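Local coordinates for protein putative histidinol-phosphate aminotransferase (PDB 3P1T) that probably catalyses the pyridoxal-phosphate-dependent transfer of an amino group from L-histidinol phosphate to 2-oxoglutarate in histidine biosynthesis, at residues A219-R222 and K223-F226; D82-S85 and A86-S90; T290-F293 and L294-G298. All blocks are in the same frame, centred on the assembly; numbering follows the deposited sequence.

Contact 1: residues A219-R222 and K223-F226; sequences AMKR and KQWF
The side chain of Gln224 runs alongside that of Lys221, its amide oxygen OE1 3.9 Å from Lys221 CG. Each has CG beside its own backbone N (chi1 -70° and -79°), and each chain then runs out extended. The polar ends diverge: NZ of Lys221 hydrogen-bonds to Glu68 O, whereas NE2 of Gln224 hydrogen-bonds to Leu73 O and Glu79 OE2. Lys223 leaves in another direction, its straight chain passing CG at 3.8 Å from Ala219 O on the way to a salt bridge with Glu87. These exits are set by a type I beta turn from Lys221 to Gln224. Gln224 N closes it on Lys221 O at 3.1 Å, and Lys223 N reaches Met220 O at 2.9 Å. Water 1 lies within hydrogen-bonding distance of Lys221 O (3.1 Å) and Gln224 O (2.9 Å). The turn thus takes the chain from helix 214-221 into a loop at the dimer interface, where Trp225 stacks on Trp225 of the second subunit, while Met220, a selenomethionine, packs between strand 71-74 and helix 76-87.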
ATOM      1  N   ALA A 219      -5.594  -7.507  16.048  1.00 38.48           N
ATOM      2  CA  ALA A 219      -4.406  -8.331  15.796  1.00 37.19           C
ATOM      3  C   ALA A 219      -3.883  -8.147  14.357  1.00 39.08           C
ATOM      4  O   ALA A 219      -2.663  -8.174  14.152  1.00 40.69           O
ATOM      5  CB  ALA A 219      -4.716  -9.794  16.053  1.00 37.93           C
HETATM    6  N   MSE A 220      -4.793  -7.964  13.366  1.00 29.92           N
HETATM    7  CA  MSE A 220      -4.380  -7.762  11.979  1.00 26.87           C
HETATM    8  C   MSE A 220      -3.833  -6.331  11.798  1.00 35.60           C
HETATM    9  O   MSE A 220      -2.830  -6.168  11.100  1.00 37.17           O
HETATM   10  CB  MSE A 220      -5.529  -8.045  10.988  1.00 26.64           C
HETATM   11  CG  MSE A 220      -5.887  -9.515  10.849  1.00 29.50           C
HETATM   12 SE   MSE A 220      -7.328  -9.789   9.575  0.75 32.68          SE
HETATM   13  CE  MSE A 220      -8.712  -8.857  10.446  1.00 30.54           C
ATOM     14  N   LYS A 221      -4.471  -5.304  12.435  1.00 32.45           N
ATOM     15  CA  LYS A 221      -4.020  -3.898  12.408  1.00 32.23           C
ATOM     16  C   LYS A 221      -2.588  -3.795  12.872  1.00 36.48           C
ATOM     17  O   LYS A 221      -1.802  -3.065  12.273  1.00 36.01           O
ATOM     18  CB  LYS A 221      -4.914  -2.990  13.268  1.00 35.18           C
ATOM     19  CG  LYS A 221      -6.220  -2.610  12.591  1.00 37.54           C
ATOM     20  CD  LYS A 221      -7.034  -1.682  13.445  1.00 34.03           C
ATOM     21  CE  LYS A 221      -8.298  -1.287  12.731  1.00 35.46           C
ATOM     22  NZ  LYS A 221      -9.153  -0.375  13.538  1.00 39.88           N
ATOM     23  N   ARG A 222      -2.242  -4.580  13.902  1.00 34.95           N
ATOM     24  CA  ARG A 222      -0.900  -4.705  14.485  1.00 36.06           C
ATOM     25  C   ARG A 222       0.137  -5.189  13.440  1.00 38.60           C
ATOM     26  O   ARG A 222       1.314  -4.836  13.525  1.00 38.60           O
ATOM     27  CB  ARG A 222      -0.931  -5.691  15.679  1.00 38.49           C
ATOM     28  CG  ARG A 222      -0.773  -5.040  17.041  1.00 48.88           C
ATOM     29  CD  ARG A 222      -0.847  -6.037  18.190  1.00 61.28           C
ATOM     30  NE  ARG A 222      -2.223  -6.277  18.640  1.00 78.90           N
ATOM     31  CZ  ARG A 222      -2.773  -7.481  18.813  1.00 92.69           C
ATOM     32  NH1 ARG A 222      -2.071  -8.586  18.559  1.00 77.52           N
ATOM     33  NH2 ARG A 222      -4.029  -7.589  19.226  1.00 71.83           N
ATOM     34  N   LYS A 223      -0.307  -5.976  12.453  1.00 33.30           N
ATOM     35  CA  LYS A 223       0.601  -6.523  11.441  1.00 32.12           C
ATOM     36  C   LYS A 223       0.689  -5.611  10.201  1.00 35.87           C
ATOM     37  O   LYS A 223       1.612  -5.786   9.398  1.00 36.82           O
ATOM     38  CB  LYS A 223       0.182  -7.957  11.037  1.00 32.72           C
ATOM     39  CG  LYS A 223       0.443  -8.942  12.173  1.00 31.05           C
ATOM     40  CD  LYS A 223       0.042 -10.343  11.885  1.00 36.39           C
ATOM     41  CE  LYS A 223       0.339 -11.216  13.072  1.00 40.32           C
ATOM     42  NZ  LYS A 223       0.128 -12.649  12.759  1.00 44.62           N
ATOM     43  N   GLN A 224      -0.193  -4.608  10.087  1.00 31.82           N
ATOM     44  CA  GLN A 224      -0.183  -3.692   8.944  1.00 31.31           C
ATOM     45  C   GLN A 224       1.065  -2.822   8.950  1.00 37.33           C
ATOM     46  O   GLN A 224       1.705  -2.629   9.991  1.00 39.18           O
ATOM     47  CB  GLN A 224      -1.428  -2.817   8.904  1.00 32.31           C
ATOM     48  CG  GLN A 224      -2.702  -3.571   8.556  1.00 36.93           C
ATOM     49  CD  GLN A 224      -3.840  -2.616   8.317  1.00 44.84           C
ATOM     50  OE1 GLN A 224      -4.381  -1.994   9.249  1.00 39.06           O
ATOM     51  NE2 GLN A 224      -4.184  -2.433   7.046  1.00 34.44           N
ATOM     52  N   TRP A 225       1.433  -2.338   7.769  1.00 32.97           N
ATOM     53  CA  TRP A 225       2.620  -1.535   7.606  1.00 32.66           C
ATOM     54  C   TRP A 225       2.382  -0.137   8.093  1.00 40.41           C
ATOM     55  O   TRP A 225       1.248   0.344   8.058  1.00 41.94           O
ATOM     56  CB  TRP A 225       3.046  -1.521   6.142  1.00 30.54           C
ATOM     57  CG  TRP A 225       3.336  -2.876   5.560  1.00 30.68           C
ATOM     58  CD1 TRP A 225       3.947  -3.921   6.187  1.00 33.54           C
ATOM     59  CD2 TRP A 225       3.172  -3.271   4.185  1.00 30.00           C
ATOM     60  NE1 TRP A 225       4.092  -4.974   5.316  1.00 32.73           N
ATOM     61  CE2 TRP A 225       3.643  -4.595   4.074  1.00 33.09           C
ATOM     62  CE3 TRP A 225       2.610  -2.650   3.043  1.00 31.31           C
ATOM     63  CZ2 TRP A 225       3.590  -5.307   2.871  1.00 31.43           C
ATOM     64  CZ3 TRP A 225       2.580  -3.346   1.842  1.00 31.70           C
ATOM     65  CH2 TRP A 225       3.050  -4.661   1.766  1.00 32.18           C
ATOM     66  N   PHE A 226       3.451   0.526   8.548  1.00 37.72           N
ATOM     67  CA  PHE A 226       3.369   1.908   8.974  1.00 38.70           C
ATOM     68  C   PHE A 226       3.044   2.793   7.757  1.00 43.50           C
ATOM     69  O   PHE A 226       3.667   2.617   6.701  1.00 42.75           O
ATOM     70  CB  PHE A 226       4.679   2.339   9.660  1.00 41.49           C
ATOM     71  CG  PHE A 226       4.781   3.828   9.889  1.00 44.88           C
ATOM     72  CD1 PHE A 226       3.974   4.465  10.831  1.00 50.04           C
ATOM     73  CD2 PHE A 226       5.648   4.603   9.136  1.00 47.35           C
ATOM     74  CE1 PHE A 226       4.027   5.850  10.998  1.00 51.72           C
ATOM     75  CE2 PHE A 226       5.717   5.982   9.325  1.00 50.55           C
ATOM     76  CZ  PHE A 226       4.901   6.595  10.247  1.00 49.83           C
TER
HETATM   77  O   HOH W   1       0.862  -1.547  12.523  1.00 35.26           O

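Contact 2: residues D82-S85 and A86-S90; sequences DRIS and AEFSS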
ATOM      1  N   ASP A  82      -4.803 -11.680   2.397  1.00 32.25           N
ATOM      2  CA  ASP A  82      -3.510 -12.023   3.009  1.00 31.65           C
ATOM      3  C   ASP A  82      -3.533 -11.901   4.520  1.00 36.89           C
ATOM      4  O   ASP A  82      -3.109 -12.836   5.198  1.00 36.99           O
ATOM      5  CB  ASP A  82      -2.365 -11.148   2.469  1.00 32.37           C
ATOM      6  CG  ASP A  82      -1.829 -11.527   1.099  1.00 37.93           C
ATOM      7  OD1 ASP A  82      -2.409 -12.424   0.461  1.00 39.23           O
ATOM      8  OD2 ASP A  82      -0.792 -10.969   0.694  1.00 43.91           O
ATOM      9  N   ARG A  83      -4.027 -10.775   5.058  1.00 33.07           N
ATOM     10  CA  ARG A  83      -4.013 -10.567   6.502  1.00 32.26           C
ATOM     11  C   ARG A  83      -5.002 -11.525   7.200  1.00 37.44           C
ATOM     12  O   ARG A  83      -4.676 -12.009   8.279  1.00 37.53           O
ATOM     13  CB  ARG A  83      -4.293  -9.103   6.857  1.00 31.49           C
ATOM     14  CG  ARG A  83      -3.240  -8.195   6.233  1.00 36.44           C
ATOM     15  CD  ARG A  83      -2.609  -7.216   7.191  1.00 39.86           C
ATOM     16  NE  ARG A  83      -1.584  -6.410   6.527  1.00 33.48           N
ATOM     17  CZ  ARG A  83      -0.299  -6.744   6.462  1.00 41.46           C
ATOM     18  NH1 ARG A  83       0.133  -7.867   7.021  1.00 24.75           N
ATOM     19  NH2 ARG A  83       0.565  -5.958   5.849  1.00 28.60           N
ATOM     20  N   ILE A  84      -6.140 -11.881   6.557  1.00 35.12           N
ATOM     21  CA  ILE A  84      -7.094 -12.828   7.129  1.00 35.56           C
ATOM     22  C   ILE A  84      -6.473 -14.227   7.115  1.00 41.50           C
ATOM     23  O   ILE A  84      -6.480 -14.903   8.150  1.00 42.88           O
ATOM     24  CB  ILE A  84      -8.486 -12.810   6.415  1.00 37.82           C
ATOM     25  CG1 ILE A  84      -9.230 -11.503   6.711  1.00 37.17           C
ATOM     26  CG2 ILE A  84      -9.356 -14.010   6.853  1.00 38.62           C
ATOM     27  CD1 ILE A  84     -10.548 -11.342   5.944  1.00 43.16           C
ATOM     28  N   SER A  85      -5.936 -14.661   5.955  1.00 37.02           N
ATOM     29  CA  SER A  85      -5.364 -16.003   5.801  1.00 36.12           C
ATOM     30  C   SER A  85      -4.155 -16.202   6.749  1.00 38.26           C
ATOM     31  O   SER A  85      -3.993 -17.302   7.258  1.00 39.30           O
ATOM     32  CB  SER A  85      -4.973 -16.285   4.350  1.00 37.65           C
ATOM     33  OG  SER A  85      -3.886 -15.507   3.877  1.00 43.46           O
ATOM     34  N   ALA A  86      -3.359 -15.152   7.032  1.00 32.00           N
ATOM     35  CA  ALA A  86      -2.224 -15.231   7.966  1.00 31.12           C
ATOM     36  C   ALA A  86      -2.693 -15.567   9.416  1.00 37.25           C
ATOM     37  O   ALA A  86      -1.910 -16.110  10.198  1.00 37.96           O
ATOM     38  CB  ALA A  86      -1.443 -13.926   7.965  1.00 30.61           C
ATOM     39  N   GLU A  87      -3.962 -15.286   9.748  1.00 34.07           N
ATOM     40  CA  GLU A  87      -4.520 -15.560  11.074  1.00 35.07           C
ATOM     41  C   GLU A  87      -5.181 -16.937  11.140  1.00 41.65           C
ATOM     42  O   GLU A  87      -5.417 -17.424  12.245  1.00 42.56           O
ATOM     43  CB  GLU A  87      -5.554 -14.471  11.472  1.00 36.45           C
ATOM     44  CG  GLU A  87      -4.995 -13.054  11.551  1.00 39.31           C
ATOM     45  CD  GLU A  87      -3.776 -12.856  12.433  1.00 59.30           C
ATOM     46  OE1 GLU A  87      -3.787 -13.305  13.605  1.00 50.47           O
ATOM     47  OE2 GLU A  87      -2.795 -12.256  11.938  1.00 51.09           O
ATOM     48  N   PHE A  88      -5.491 -17.555   9.975  1.00 39.24           N
ATOM     49  CA  PHE A  88      -6.138 -18.874   9.868  1.00 39.44           C
ATOM     50  C   PHE A  88      -5.378 -19.799   8.908  1.00 42.98           C
ATOM     51  O   PHE A  88      -5.999 -20.564   8.161  1.00 43.52           O
ATOM     52  CB  PHE A  88      -7.595 -18.697   9.362  1.00 41.39           C
ATOM     53  CG  PHE A  88      -8.446 -17.691  10.099  1.00 43.12           C
ATOM     54  CD1 PHE A  88      -8.621 -17.776  11.480  1.00 47.97           C
ATOM     55  CD2 PHE A  88      -9.159 -16.726   9.406  1.00 44.36           C
ATOM     56  CE1 PHE A  88      -9.423 -16.852  12.160  1.00 49.12           C
ATOM     57  CE2 PHE A  88      -9.987 -15.824  10.082  1.00 47.67           C
ATOM     58  CZ  PHE A  88     -10.099 -15.879  11.453  1.00 46.66           C
ATOM     59  N   SER A  89      -4.038 -19.743   8.947  1.00 38.48           N
ATOM     60  CA  SER A  89      -3.123 -20.423   8.020  1.00 37.22           C
ATOM     61  C   SER A  89      -3.258 -21.959   8.023  1.00 39.10           C
ATOM     62  O   SER A  89      -2.858 -22.588   7.031  1.00 38.43           O
ATOM     63  CB  SER A  89      -1.670 -20.039   8.311  1.00 39.44           C
ATOM     64  OG  SER A  89      -1.341 -20.184   9.681  1.00 46.86           O
ATOM     65  N   SER A  90      -3.852 -22.557   9.073  1.00 34.52           N
ATOM     66  CA  SER A  90      -4.026 -24.018   9.130  1.00 33.94           C
ATOM     67  C   SER A  90      -5.352 -24.465   8.508  1.00 36.99           C
ATOM     68  O   SER A  90      -5.516 -25.654   8.229  1.00 40.14           O
ATOM     69  CB  SER A  90      -3.946 -24.512  10.567  1.00 36.18           C
ATOM     70  OG  SER A  90      -2.618 -24.378  11.044  1.00 40.90           O
TER
HETATM   71  O   HOH W   2      -2.729 -11.036   9.712  1.00 44.01           O
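Ile84 and Phe88, one turn apart, are brought together by their first torsions: CG2 of Ile84 stands opposite the backbone N, while CG of Phe88 lies beside its own N (chi1 -51°). With these torsions the methyl CG2 meets the ring at CD2, 3.7 Å away, with CE2 almost as close, and the two side chains cross at a slant. The setting is the C-terminal end of helix 76-87, in the domain built on the seven-stranded sheet of a fold type I pyridoxal-phosphate enzyme. Ile84 is buried against Met220 and Leu168, and Phe88 touches Leu216 and Lys166, so this end of the helix packs on helix 214-221 and strand 166-170.

The backbone illustrates how a helix tightens as it ends. Ala86 N still makes the usual bond to a carbonyl four residues back, Asp82 O, at 3.0 Å. After it, Glu87 N turns to Ile84 O at 3.0 Å and Phe88 N to Ser85 O at 3.1 Å, each only three residues back. Phe88 N also makes a weak bond to Ile84 O, four residues back.

The polar side chains find partners in several directions. Asp82 OD2 forms a salt bridge with Arg106 and accepts a hydrogen bond from NE1 of Trp225 of the second subunit, Arg83 NE pairs with Glu79, and Ser85 OG bonds back to Phe81 O. Glu87 bends at chi2 (-54°); CG lies 3.4 Å from Arg83 O and the carboxylate stands beside the helix, its OE2 engaged by Lys223. Between this carboxylate and the helix sits water 2, which donates to Arg83 O at 2.6 Å and to Glu87 OE2 at 2.5 Å.

Contact 3: residues T290-F293 and L294-G298; sequences TLRF and LRERG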
ATOM      1  N   THR A 290     -15.379 -13.231 -31.600  1.00 51.15           N
ATOM      2  CA  THR A 290     -16.199 -12.130 -31.101  1.00 49.94           C
ATOM      3  C   THR A 290     -15.313 -11.011 -30.572  1.00 53.65           C
ATOM      4  O   THR A 290     -15.546  -9.848 -30.898  1.00 53.07           O
ATOM      5  CB  THR A 290     -17.140 -12.645 -30.016  1.00 51.89           C
ATOM      6  OG1 THR A 290     -17.836 -13.788 -30.511  1.00 50.00           O
ATOM      7  CG2 THR A 290     -18.128 -11.587 -29.541  1.00 47.68           C
ATOM      8  N   LEU A 291     -14.314 -11.360 -29.737  1.00 50.87           N
ATOM      9  CA  LEU A 291     -13.381 -10.405 -29.127  1.00 50.38           C
ATOM     10  C   LEU A 291     -12.596  -9.649 -30.215  1.00 56.77           C
ATOM     11  O   LEU A 291     -12.473  -8.427 -30.146  1.00 56.31           O
ATOM     12  CB  LEU A 291     -12.427 -11.123 -28.168  1.00 49.02           C
ATOM     13  CG  LEU A 291     -13.067 -11.838 -26.994  1.00 53.11           C
ATOM     14  CD1 LEU A 291     -12.145 -12.909 -26.474  1.00 53.06           C
ATOM     15  CD2 LEU A 291     -13.468 -10.858 -25.877  1.00 55.15           C
ATOM     16  N   ARG A 292     -12.134 -10.378 -31.245  1.00 55.23           N
ATOM     17  CA  ARG A 292     -11.398  -9.846 -32.395  1.00 55.77           C
ATOM     18  C   ARG A 292     -12.288  -8.846 -33.171  1.00 61.10           C
ATOM     19  O   ARG A 292     -11.813  -7.757 -33.505  1.00 62.38           O
ATOM     20  CB  ARG A 292     -10.932 -11.011 -33.282  1.00 53.89           C
ATOM     21  CG  ARG A 292     -10.073 -10.618 -34.472  1.00 63.74           C
ATOM     22  CD  ARG A 292      -9.399 -11.809 -35.148  1.00 81.94           C
ATOM     23  NE  ARG A 292     -10.328 -12.825 -35.670  1.00 97.25           N
ATOM     24  CZ  ARG A 292     -10.525 -14.024 -35.120  1.00112.41           C
ATOM     25  NH1 ARG A 292      -9.859 -14.381 -34.027  1.00 99.61           N
ATOM     26  NH2 ARG A 292     -11.383 -14.877 -35.665  1.00 97.34           N
ATOM     27  N   PHE A 293     -13.578  -9.201 -33.404  1.00 56.77           N
ATOM     28  CA  PHE A 293     -14.595  -8.368 -34.063  1.00 57.22           C
ATOM     29  C   PHE A 293     -14.799  -7.033 -33.320  1.00 61.08           C
ATOM     30  O   PHE A 293     -14.807  -5.972 -33.942  1.00 61.22           O
ATOM     31  CB  PHE A 293     -15.931  -9.135 -34.130  1.00 59.31           C
ATOM     32  CG  PHE A 293     -17.112  -8.360 -34.677  1.00 61.26           C
ATOM     33  CD1 PHE A 293     -17.933  -7.622 -33.831  1.00 63.20           C
ATOM     34  CD2 PHE A 293     -17.427  -8.403 -36.032  1.00 64.39           C
ATOM     35  CE1 PHE A 293     -19.011  -6.899 -34.338  1.00 64.97           C
ATOM     36  CE2 PHE A 293     -18.538  -7.721 -36.531  1.00 68.14           C
ATOM     37  CZ  PHE A 293     -19.313  -6.957 -35.685  1.00 65.84           C
ATOM     38  N   LEU A 294     -15.004  -7.107 -32.004  1.00 57.56           N
ATOM     39  CA  LEU A 294     -15.207  -5.959 -31.137  1.00 56.97           C
ATOM     40  C   LEU A 294     -13.926  -5.105 -31.033  1.00 62.78           C
ATOM     41  O   LEU A 294     -14.054  -3.882 -30.989  1.00 63.18           O
ATOM     42  CB  LEU A 294     -15.678  -6.400 -29.734  1.00 55.54           C
ATOM     43  CG  LEU A 294     -17.080  -7.035 -29.626  1.00 59.42           C
ATOM     44  CD1 LEU A 294     -17.355  -7.508 -28.210  1.00 57.33           C
ATOM     45  CD2 LEU A 294     -18.187  -6.075 -30.088  1.00 60.11           C
ATOM     46  N   ARG A 295     -12.704  -5.722 -30.994  1.00 59.45           N
ATOM     47  CA  ARG A 295     -11.442  -4.965 -30.942  1.00 59.19           C
ATOM     48  C   ARG A 295     -11.243  -4.170 -32.231  1.00 65.64           C
ATOM     49  O   ARG A 295     -10.705  -3.060 -32.179  1.00 65.97           O
ATOM     50  CB  ARG A 295     -10.217  -5.858 -30.693  1.00 59.42           C
ATOM     51  CG  ARG A 295     -10.081  -6.372 -29.253  1.00 65.40           C
ATOM     52  CD  ARG A 295      -8.736  -7.039 -29.000  1.00 66.12           C
ATOM     53  NE  ARG A 295      -8.471  -8.138 -29.931  1.00 76.75           N
ATOM     54  CZ  ARG A 295      -8.674  -9.421 -29.656  1.00 86.31           C
ATOM     55  NH1 ARG A 295      -9.121  -9.789 -28.459  1.00 65.51           N
ATOM     56  NH2 ARG A 295      -8.413 -10.350 -30.568  1.00 73.49           N
ATOM     57  N   GLU A 296     -11.702  -4.716 -33.379  1.00 63.11           N
ATOM     58  CA  GLU A 296     -11.631  -4.026 -34.671  1.00 64.51           C
ATOM     59  C   GLU A 296     -12.467  -2.755 -34.645  1.00 67.10           C
ATOM     60  O   GLU A 296     -12.144  -1.792 -35.340  1.00 68.22           O
ATOM     61  CB  GLU A 296     -12.111  -4.932 -35.815  1.00 67.61           C
ATOM     62  CG  GLU A 296     -11.081  -5.909 -36.353  1.00 83.28           C
ATOM     63  CD  GLU A 296     -11.629  -6.941 -37.325  1.00112.04           C
ATOM     64  OE1 GLU A 296     -12.487  -6.586 -38.172  1.00100.09           O
ATOM     65  OE2 GLU A 296     -11.169  -8.104 -37.258  1.00109.47           O
ATOM     66  N   ARG A 297     -13.538  -2.750 -33.830  1.00 60.12           N
ATOM     67  CA  ARG A 297     -14.461  -1.621 -33.717  1.00 58.77           C
ATOM     68  C   ARG A 297     -14.181  -0.805 -32.464  1.00 61.60           C
ATOM     69  O   ARG A 297     -15.036  -0.032 -32.030  1.00 61.77           O
ATOM     70  CB  ARG A 297     -15.903  -2.129 -33.721  1.00 55.08           C
ATOM     71  CG  ARG A 297     -16.322  -2.544 -35.102  1.00 61.35           C
ATOM     72  CD  ARG A 297     -17.311  -3.686 -35.101  1.00 65.79           C
ATOM     73  NE  ARG A 297     -17.635  -4.096 -36.467  1.00 70.92           N
ATOM     74  CZ  ARG A 297     -16.888  -4.917 -37.201  1.00 84.81           C
ATOM     75  NH1 ARG A 297     -15.776  -5.443 -36.699  1.00 72.08           N
ATOM     76  NH2 ARG A 297     -17.259  -5.235 -38.434  1.00 68.98           N
ATOM     77  N   GLY A 298     -12.982  -0.971 -31.909  1.00 57.48           N
ATOM     78  CA  GLY A 298     -12.514  -0.267 -30.715  1.00 56.37           C
ATOM     79  C   GLY A 298     -13.335  -0.476 -29.455  1.00 59.19           C
ATOM     80  O   GLY A 298     -13.435   0.430 -28.617  1.00 58.90           O
TER
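One face of the Phe293 ring carries the guanidinium of Arg297, laid flat upon it with planes 12° apart and centres 3.6 Å from each other. CZ of Arg297 is 3.7 Å from the ring centroid, over the face, which makes this a cation-pi stack; CD of the same side chain adds a CH-pi contact at 4.1 Å. Seen from the arginine, Phe293 CE2 lies beneath the centre of the guanidinium. Phe293 extends CG opposite its backbone N (chi1 175°), and Arg297, bent at chi2, lays its guanidinium over the ring. The stack is pinned by NH1, which donates to Phe293 O at 3.0 Å, a little out of the guanidinium plane, while NH2 pairs with Glu332. Besides this, the ring meets Tyr333 at a slant.

A second flat group, the guanidinium of Arg295, has Arg292 CA over one face, 3.5 Å from NH2, and bends back to a salt bridge with Glu288. Leu294 turns inward to Ile299, Val301 and helix 320-333, seating helix 288-296 against its neighbours.

Backbone N of Leu294, Arg295 and Glu296 bonds O of Thr290, Leu291 and Arg292, four residues back. The run then closes on Gly298, whose N bonds Arg295 O at 3.1 Å: with positive phi it is the C-prime residue of a Schellman motif, completed by Ile299 N to Leu294 O, that ends the helix before strand 299-303.

In the fold
Followed from the N terminus, the chain meets contact 2 first, then contact 1, then contact 3. Each is confined to one helix end and its exit, so they stand in series, none nested or crossed. Although far apart in sequence, contacts 1 and 2 touch in space, centres about 13 Å apart: the ends of helices 76-87 and 214-221 come together, contact 1 on strand 71-74 and contact 2 on strand 166-170 of the seven-stranded sheet, and both reach the second subunit. Contact 3 lies across the centre of the chain, its centre about 45 Å from contact 1 and 42 Å from contact 2. There helix 288-296 hands over to the smaller four-stranded sheet, next to helix 320-333.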